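Local coordinates for probable oxidoreductase protein (Rhizobium etli, PDB 4FB5) that probably acts as a nucleotide-dependent oxidoreductase of the GFO/IDH/MocA family, with a Rossmann-type domain expected to bind NAD, at residues A[52-64]-A[78-92]. Residues are numbered along the deposited sequence; the frame is centred on the assembly and turned at random.
Sequences GDVERPRLVHLAE and GFEKATADWRALIAD
The imidazole of His61 is wedged between Lys81 and Leu89 and held at two points of its rim. Leu89 CA stands 3.8 Å from the ring centroid and almost on the ring normal, while Lys81 CB lies over the opposite face, so both are CH-pi contacts. In the ring plane, ND1 of His61 donates to OD2 of Asp92 at 2.8 Å; the oxygen is met on its anti side, and ring and carboxylate planes stand 81° apart. At the other nitrogen, His61 NE2 and Thr83 OG1 are hydrogen-bonded at 3.0 Å, with either able to donate. Putting an alanine at His61 would probably leave Asp92 OD2 and Thr83 OG1 without this shared partner and open a gap between Lys81 and Leu89. Asp92 OD2 also takes a weak bond from Lys81 NZ, within a salt bridge, although the lysine's stronger partner is Glu94; Asp92 OD1 accepts from the backbone N of Glu94. These groups sit at one margin of the parallel Rossmann sheet, where 81-83, a short, weakly bonded strand, is outermost within the chain and runs nearly parallel to strand 58-63, which in turn bonds to strand 27-31. Helix 70-77 makes the beta-alpha-beta crossover from strand 58-63 to strand 81-83, and Gly78 ends it in a Schellman motif. Next in sequence, the Phe79 ring is covered on both faces: Leu59 CB lies 3.5 Å from its centroid, almost exactly on the normal, and Leu62 CD1 lies over the opposite face, offset toward the rim. With CG anti to the backbone N (chi1 -177°), the Leu62 side chain crosses that of Phe79 at about a right angle. Farther out, Arg58 NH1 forms a 2.7 Å salt bridge with Glu80 OE1, while Arg58 NH2 pairs with Glu94.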
# COMPACT_ATOMS: atom_id res chain seq x y z
N GLY A 52 24.28 8.68 -24.32
CA GLY A 52 24.51 9.38 -25.60
C GLY A 52 25.66 10.38 -25.67
O GLY A 52 26.16 10.70 -26.75
N ASP A 53 26.10 10.89 -24.53
CA ASP A 53 27.08 11.97 -24.45
C ASP A 53 28.47 11.45 -24.15
O ASP A 53 29.32 12.21 -23.66
CB ASP A 53 26.66 13.00 -23.39
CG ASP A 53 26.24 12.34 -22.05
OD1 ASP A 53 26.59 12.85 -20.96
OD2 ASP A 53 25.53 11.31 -22.11
N VAL A 54 28.72 10.18 -24.43
CA VAL A 54 30.09 9.68 -24.31
C VAL A 54 30.52 8.65 -25.33
O VAL A 54 29.78 8.31 -26.23
CB VAL A 54 30.47 9.19 -22.90
CG1 VAL A 54 31.34 10.27 -22.20
CG2 VAL A 54 29.23 8.72 -22.09
N GLU A 55 31.75 8.18 -25.14
CA GLU A 55 32.48 7.39 -26.11
C GLU A 55 32.26 5.89 -25.83
O GLU A 55 32.51 5.44 -24.71
CB GLU A 55 33.97 7.80 -26.01
CG GLU A 55 34.69 8.12 -27.35
CD GLU A 55 34.14 9.36 -28.10
OE1 GLU A 55 33.57 9.18 -29.20
OE2 GLU A 55 34.29 10.51 -27.61
N ARG A 56 31.79 5.14 -26.83
CA ARG A 56 31.51 3.70 -26.69
C ARG A 56 32.60 3.04 -25.90
O ARG A 56 33.73 2.99 -26.33
CB ARG A 56 31.38 3.01 -28.06
CG ARG A 56 30.58 1.68 -28.08
CD ARG A 56 29.04 1.88 -28.41
NE ARG A 56 28.19 0.67 -28.34
CZ ARG A 56 28.28 -0.31 -27.42
NH1 ARG A 56 29.17 -0.25 -26.42
NH2 ARG A 56 27.45 -1.35 -27.49
N PRO A 57 32.29 2.55 -24.71
CA PRO A 57 33.40 1.84 -24.13
C PRO A 57 33.63 0.57 -24.91
O PRO A 57 32.72 0.06 -25.58
CB PRO A 57 32.90 1.53 -22.73
CG PRO A 57 31.98 2.65 -22.45
CD PRO A 57 31.25 2.83 -23.72
N ARG A 58 34.88 0.12 -24.84
CA ARG A 58 35.39 -1.05 -25.54
C ARG A 58 35.78 -2.09 -24.49
O ARG A 58 36.53 -1.79 -23.52
CB ARG A 58 36.60 -0.67 -26.43
CG ARG A 58 37.02 -1.72 -27.46
CD ARG A 58 37.99 -1.13 -28.51
NE ARG A 58 39.41 -1.16 -28.10
CZ ARG A 58 40.30 -2.11 -28.43
NH1 ARG A 58 39.94 -3.16 -29.18
NH2 ARG A 58 41.56 -2.02 -28.01
N LEU A 59 35.24 -3.29 -24.68
CA LEU A 59 35.34 -4.37 -23.71
C LEU A 59 36.43 -5.23 -24.24
O LEU A 59 36.27 -5.92 -25.26
CB LEU A 59 34.01 -5.15 -23.58
CG LEU A 59 32.70 -4.34 -23.66
CD1 LEU A 59 31.47 -5.22 -23.88
CD2 LEU A 59 32.52 -3.42 -22.47
N VAL A 60 37.55 -5.17 -23.53
CA VAL A 60 38.81 -5.64 -24.04
C VAL A 60 39.24 -6.96 -23.42
O VAL A 60 39.42 -7.94 -24.13
CB VAL A 60 39.87 -4.58 -23.80
CG1 VAL A 60 41.24 -5.07 -24.28
CG2 VAL A 60 39.49 -3.29 -24.51
N HIS A 61 39.35 -6.97 -22.09
CA HIS A 61 39.99 -8.07 -21.39
C HIS A 61 39.11 -8.53 -20.24
O HIS A 61 38.41 -7.71 -19.64
CB HIS A 61 41.30 -7.54 -20.81
CG HIS A 61 42.44 -8.52 -20.83
ND1 HIS A 61 43.66 -8.22 -21.42
CD2 HIS A 61 42.56 -9.77 -20.33
CE1 HIS A 61 44.48 -9.25 -21.26
NE2 HIS A 61 43.84 -10.20 -20.61
N LEU A 62 39.18 -9.81 -19.88
CA LEU A 62 38.34 -10.37 -18.83
C LEU A 62 39.00 -11.54 -18.12
O LEU A 62 39.59 -12.38 -18.77
CB LEU A 62 37.00 -10.82 -19.44
CG LEU A 62 35.87 -11.40 -18.57
CD1 LEU A 62 34.59 -11.39 -19.36
CD2 LEU A 62 36.20 -12.81 -18.11
N ALA A 63 38.84 -11.62 -16.80
CA ALA A 63 39.49 -12.65 -15.98
C ALA A 63 38.52 -13.37 -15.06
O ALA A 63 37.51 -12.79 -14.70
CB ALA A 63 40.57 -12.01 -15.14
N GLU A 64 38.83 -14.61 -14.67
CA GLU A 64 38.02 -15.37 -13.69
C GLU A 64 38.77 -16.32 -12.72
O GLU A 64 39.25 -17.40 -13.10
CB GLU A 64 36.87 -16.09 -14.39
CG GLU A 64 35.80 -16.61 -13.44
CD GLU A 64 34.99 -15.49 -12.76
OE1 GLU A 64 35.13 -14.31 -13.16
OE2 GLU A 64 34.20 -15.80 -11.82
N GLY A 78 30.77 -10.18 -24.38
CA GLY A 78 31.26 -9.40 -25.52
C GLY A 78 32.62 -8.74 -25.34
O GLY A 78 32.81 -7.59 -25.74
N PHE A 79 33.55 -9.48 -24.74
CA PHE A 79 34.95 -9.08 -24.55
C PHE A 79 35.89 -9.80 -25.51
O PHE A 79 35.75 -11.00 -25.76
CB PHE A 79 35.40 -9.45 -23.15
CG PHE A 79 34.99 -8.48 -22.12
CD1 PHE A 79 35.91 -7.63 -21.55
CD2 PHE A 79 33.66 -8.40 -21.72
CE1 PHE A 79 35.53 -6.71 -20.59
CE2 PHE A 79 33.26 -7.48 -20.76
CZ PHE A 79 34.20 -6.64 -20.19
N GLU A 80 36.88 -9.05 -26.00
CA GLU A 80 37.81 -9.52 -27.02
C GLU A 80 38.75 -10.61 -26.49
O GLU A 80 38.83 -11.70 -27.05
CB GLU A 80 38.56 -8.33 -27.64
CG GLU A 80 37.63 -7.42 -28.50
CD GLU A 80 38.11 -5.95 -28.66
OE1 GLU A 80 39.34 -5.71 -28.74
OE2 GLU A 80 37.25 -5.04 -28.76
N LYS A 81 39.41 -10.33 -25.37
CA LYS A 81 40.35 -11.26 -24.78
C LYS A 81 39.82 -11.83 -23.47
O LYS A 81 39.13 -11.14 -22.74
CB LYS A 81 41.68 -10.55 -24.51
CG LYS A 81 42.32 -9.92 -25.74
CD LYS A 81 43.22 -8.76 -25.37
CE LYS A 81 43.27 -7.75 -26.52
NZ LYS A 81 44.18 -6.64 -26.15
N ALA A 82 40.16 -13.10 -23.20
CA ALA A 82 40.02 -13.75 -21.89
C ALA A 82 41.43 -14.06 -21.27
O ALA A 82 42.45 -13.82 -21.94
CB ALA A 82 39.20 -15.01 -22.03
N THR A 83 41.46 -14.56 -20.02
CA THR A 83 42.66 -15.08 -19.30
C THR A 83 42.27 -15.45 -17.90
O THR A 83 41.23 -15.02 -17.41
CB THR A 83 43.82 -14.07 -19.11
OG1 THR A 83 43.30 -12.74 -19.06
CG2 THR A 83 44.91 -14.20 -20.21
N ALA A 84 43.10 -16.24 -17.23
CA ALA A 84 42.86 -16.60 -15.82
C ALA A 84 43.97 -16.03 -14.93
O ALA A 84 44.08 -16.35 -13.75
CB ALA A 84 42.70 -18.11 -15.65
N ASP A 85 44.77 -15.17 -15.54
CA ASP A 85 45.74 -14.37 -14.84
C ASP A 85 45.24 -12.92 -14.85
O ASP A 85 45.13 -12.29 -15.91
CB ASP A 85 47.13 -14.50 -15.50
CG ASP A 85 48.19 -13.56 -14.90
OD1 ASP A 85 47.86 -12.74 -13.99
OD2 ASP A 85 49.36 -13.63 -15.34
N TRP A 86 44.93 -12.39 -13.67
CA TRP A 86 44.43 -11.04 -13.58
C TRP A 86 45.53 -10.00 -13.58
O TRP A 86 45.32 -8.87 -14.03
CB TRP A 86 43.55 -10.86 -12.36
CG TRP A 86 44.21 -11.17 -11.08
CD1 TRP A 86 44.23 -12.37 -10.45
CD2 TRP A 86 44.89 -10.24 -10.23
NE1 TRP A 86 44.91 -12.26 -9.25
CE2 TRP A 86 45.32 -10.96 -9.09
CE3 TRP A 86 45.18 -8.88 -10.32
CZ2 TRP A 86 46.03 -10.36 -8.05
CZ3 TRP A 86 45.88 -8.28 -9.29
CH2 TRP A 86 46.30 -9.03 -8.17
N ARG A 87 46.71 -10.37 -13.07
CA ARG A 87 47.86 -9.49 -13.15
C ARG A 87 48.23 -9.20 -14.61
O ARG A 87 48.89 -8.22 -14.90
CB ARG A 87 49.06 -10.05 -12.37
CG ARG A 87 48.86 -10.06 -10.87
CD ARG A 87 49.69 -11.13 -10.20
NE ARG A 87 48.96 -11.74 -9.09
CZ ARG A 87 49.51 -12.29 -8.01
NH1 ARG A 87 50.84 -12.30 -7.86
NH2 ARG A 87 48.75 -12.83 -7.08
N ALA A 88 47.75 -10.06 -15.51
CA ALA A 88 47.95 -9.90 -16.96
C ALA A 88 46.97 -8.89 -17.55
O ALA A 88 47.35 -8.02 -18.34
CB ALA A 88 47.83 -11.24 -17.66
N LEU A 89 45.69 -9.02 -17.18
CA LEU A 89 44.68 -8.02 -17.50
C LEU A 89 45.13 -6.63 -17.07
O LEU A 89 45.07 -5.66 -17.84
CB LEU A 89 43.37 -8.39 -16.80
CG LEU A 89 42.13 -7.56 -17.15
CD1 LEU A 89 40.86 -8.38 -16.97
CD2 LEU A 89 42.04 -6.25 -16.35
N ILE A 90 45.58 -6.55 -15.82
CA ILE A 90 46.07 -5.32 -15.21
C ILE A 90 47.31 -4.82 -15.90
O ILE A 90 47.56 -3.61 -15.94
CB ILE A 90 46.34 -5.54 -13.72
CG1 ILE A 90 45.12 -5.08 -12.92
CG2 ILE A 90 47.62 -4.81 -13.26
CD1 ILE A 90 45.08 -5.56 -11.47
N ALA A 91 48.09 -5.74 -16.44
CA ALA A 91 49.26 -5.37 -17.22
C ALA A 91 48.81 -4.80 -18.55
O ALA A 91 49.32 -3.77 -18.97
CB ALA A 91 50.17 -6.58 -17.44
N ASP A 92 47.84 -5.45 -19.19
CA ASP A 92 47.47 -5.11 -20.55
C ASP A 92 47.39 -3.59 -20.71
O ASP A 92 46.65 -2.93 -19.98
CB ASP A 92 46.16 -5.77 -20.95
CG ASP A 92 45.80 -5.56 -22.42
OD1 ASP A 92 46.18 -4.54 -23.03
OD2 ASP A 92 45.12 -6.44 -22.98